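Enoyl-CoA hydratase (Mycobacterium avium, PDB 3OC7) probably catalyses the reversible addition of water to the double bond of enoyl-CoA thioesters in fatty acid metabolism, as a member of the crotonase family. Local coordinates at residues 21-27 with 58-64. Residues are numbered along the deposited sequence; the frame is centred on the assembly and turned at random.
Sequences VARLTLN and VVVLAHT
Strands 21-26 and 58-63 run parallel in the crotonase-fold sheet, joined through helix 37-52 as a beta-alpha-beta unit. Both are extended, phi -100 to -115° and psi 107 to 139° over Ala22-Thr25 and Val59-Leu61; Asn27 departs at -142/64°. Their axes approach to 4.4 Å at 28°, in one-to-one register from Ala22 with Val59 (CA-CA 5.0 Å) to Leu26 with His63 (4.6 Å). Val58 starts the ladder, its O accepting from Ala22 N at 3.2 Å. Val59, beta-branched and suited to extended backbone, turns to the helix 37-52 face, its CG1 4.1 Å from Leu24 CD1. Val60 hydrogen-bonds through both its N, to Ala22 O (3.0 Å), and its O, from Leu24 N (2.9 Å); on the face toward helix 196-208, its CG2 packs on Val21 CG2 at 4.0 Å and its CG1 lies over the Arg23 guanidinium. Leu61 (chi1 t, chi2 p) brings CD1 within 4.3 Å of Leu26 CD2. Ala62 repeats the pattern, N to Leu24 O (2.9 Å) and O from Leu26 N (3.0 Å); its small CB leaves space for Arg23 NH1 at 3.6 Å. His63 sends its ring away to bond Asp116 N through NE2 and Thr64 O through ND1. Thr64 N reaches Leu26 O (3.0 Å). Six backbone hydrogen bonds thus join the segments, letting aliphatic side chains meet helices on both faces, and Thr64 OG1, donating to Asn27 OD1 (2.9 Å), adds a side-chain tie just past the strand ends.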
loop_
_atom_site.group_PDB
_atom_site.type_symbol
_atom_site.label_atom_id
_atom_site.label_comp_id
_atom_site.label_asym_id
_atom_site.label_seq_id
_atom_site.Cartn_x
_atom_site.Cartn_y
_atom_site.Cartn_z
ATOM N N VAL A 21 8.106 -21.789 21.701
ATOM C CA VAL A 21 7.181 -21.903 20.570
ATOM C C VAL A 21 6.146 -23.041 20.734
ATOM O O VAL A 21 6.467 -24.151 21.218
ATOM C CB VAL A 21 7.960 -22.019 19.200
ATOM C CG1 VAL A 21 8.911 -23.229 19.180
ATOM C CG2 VAL A 21 7.012 -22.035 17.997
ATOM N N ALA A 22 4.902 -22.754 20.351
ATOM C CA ALA A 22 3.850 -23.771 20.201
ATOM C C ALA A 22 3.489 -23.978 18.721
ATOM O O ALA A 22 3.332 -22.997 17.990
ATOM C CB ALA A 22 2.597 -23.396 21.024
ATOM N N ARG A 23 3.373 -25.235 18.279
ATOM C CA ARG A 23 2.977 -25.589 16.899
ATOM C C ARG A 23 1.548 -26.140 16.873
ATOM O O ARG A 23 1.259 -27.129 17.573
ATOM C CB ARG A 23 3.966 -26.598 16.294
ATOM C CG ARG A 23 3.741 -26.980 14.820
ATOM C CD ARG A 23 4.848 -27.906 14.300
ATOM N NE ARG A 23 6.035 -27.150 13.899
ATOM C CZ ARG A 23 6.441 -26.977 12.640
ATOM N NH1 ARG A 23 5.776 -27.534 11.635
ATOM N NH2 ARG A 23 7.521 -26.251 12.385
ATOM N N LEU A 24 0.663 -25.491 16.105
ATOM C CA LEU A 24 -0.713 -25.955 15.861
ATOM C C LEU A 24 -0.811 -26.512 14.442
ATOM O O LEU A 24 -0.654 -25.750 13.466
ATOM C CB LEU A 24 -1.729 -24.802 16.048
ATOM C CG LEU A 24 -1.749 -24.029 17.376
ATOM C CD1 LEU A 24 -2.754 -22.886 17.382
ATOM C CD2 LEU A 24 -1.998 -24.942 18.591
ATOM N N THR A 25 -1.045 -27.821 14.302
ATOM C CA THR A 25 -1.058 -28.459 12.971
ATOM C C THR A 25 -2.469 -28.866 12.535
ATOM O O THR A 25 -3.116 -29.704 13.189
ATOM C CB THR A 25 -0.128 -29.736 12.908
ATOM O OG1 THR A 25 1.180 -29.412 13.412
ATOM C CG2 THR A 25 -0.022 -30.337 11.466
ATOM N N LEU A 26 -2.933 -28.302 11.418
ATOM C CA LEU A 26 -4.198 -28.742 10.783
ATOM C C LEU A 26 -4.033 -30.187 10.262
ATOM O O LEU A 26 -3.135 -30.452 9.456
ATOM C CB LEU A 26 -4.625 -27.791 9.643
ATOM C CG LEU A 26 -4.728 -26.282 9.913
ATOM C CD1 LEU A 26 -4.953 -25.497 8.629
ATOM C CD2 LEU A 26 -5.827 -25.979 10.912
ATOM N N ASN A 27 -4.887 -31.106 10.727
ATOM C CA ASN A 27 -4.738 -32.569 10.458
ATOM C C ASN A 27 -6.097 -33.272 10.234
ATOM O O ASN A 27 -6.522 -34.137 11.031
ATOM C CB ASN A 27 -3.933 -33.234 11.598
ATOM C CG ASN A 27 -3.523 -34.682 11.290
ATOM O OD1 ASN A 27 -3.254 -35.064 10.137
ATOM N ND2 ASN A 27 -3.436 -35.490 12.346
ATOM N N VAL A 58 5.799 -17.293 20.649
ATOM C CA VAL A 58 5.397 -17.308 19.239
ATOM C C VAL A 58 4.640 -18.612 18.911
ATOM O O VAL A 58 4.921 -19.660 19.544
ATOM C CB VAL A 58 6.640 -17.092 18.301
ATOM C CG1 VAL A 58 7.674 -18.207 18.471
ATOM C CG2 VAL A 58 6.242 -16.947 16.820
ATOM N N VAL A 59 3.690 -18.544 17.964
ATOM C CA VAL A 59 2.957 -19.717 17.421
ATOM C C VAL A 59 3.241 -19.976 15.937
ATOM O O VAL A 59 3.299 -19.013 15.150
ATOM C CB VAL A 59 1.413 -19.478 17.546
ATOM C CG1 VAL A 59 0.581 -20.581 16.840
ATOM C CG2 VAL A 59 0.997 -19.362 19.002
ATOM N N VAL A 60 3.410 -21.250 15.540
ATOM C CA VAL A 60 3.439 -21.658 14.115
ATOM C C VAL A 60 2.142 -22.395 13.743
ATOM O O VAL A 60 1.759 -23.355 14.440
ATOM C CB VAL A 60 4.681 -22.551 13.784
ATOM C CG1 VAL A 60 4.638 -23.080 12.316
ATOM C CG2 VAL A 60 5.997 -21.807 14.094
ATOM N N LEU A 61 1.459 -21.939 12.680
ATOM C CA LEU A 61 0.272 -22.615 12.138
ATOM C C LEU A 61 0.696 -23.439 10.903
ATOM O O LEU A 61 0.957 -22.859 9.829
ATOM C CB LEU A 61 -0.828 -21.593 11.781
ATOM C CG LEU A 61 -2.173 -22.083 11.207
ATOM C CD1 LEU A 61 -2.923 -23.072 12.138
ATOM C CD2 LEU A 61 -3.096 -20.896 10.820
ATOM N N ALA A 62 0.743 -24.777 11.057
ATOM C CA ALA A 62 1.251 -25.743 10.062
ATOM C C ALA A 62 0.128 -26.668 9.542
ATOM O O ALA A 62 -1.032 -26.540 9.976
ATOM C CB ALA A 62 2.405 -26.559 10.681
ATOM N N HIS A 63 0.454 -27.574 8.604
ATOM C CA HIS A 63 -0.542 -28.539 8.054
ATOM C C HIS A 63 0.098 -29.877 7.663
ATOM O O HIS A 63 1.309 -29.929 7.372
ATOM C CB HIS A 63 -1.329 -27.954 6.851
ATOM C CG HIS A 63 -0.508 -27.788 5.600
ATOM N ND1 HIS A 63 -0.556 -28.673 4.539
ATOM C CD2 HIS A 63 0.363 -26.815 5.232
ATOM C CE1 HIS A 63 0.259 -28.258 3.582
ATOM N NE2 HIS A 63 0.838 -27.136 3.982
ATOM N N THR A 64 -0.718 -30.942 7.695
ATOM C CA THR A 64 -0.387 -32.214 7.024
ATOM C C THR A 64 -1.025 -32.222 5.629
ATOM O O THR A 64 -1.898 -31.399 5.324
ATOM C CB THR A 64 -0.850 -33.472 7.840
ATOM O OG1 THR A 64 -2.275 -33.481 7.966
ATOM C CG2 THR A 64 -0.196 -33.527 9.219
#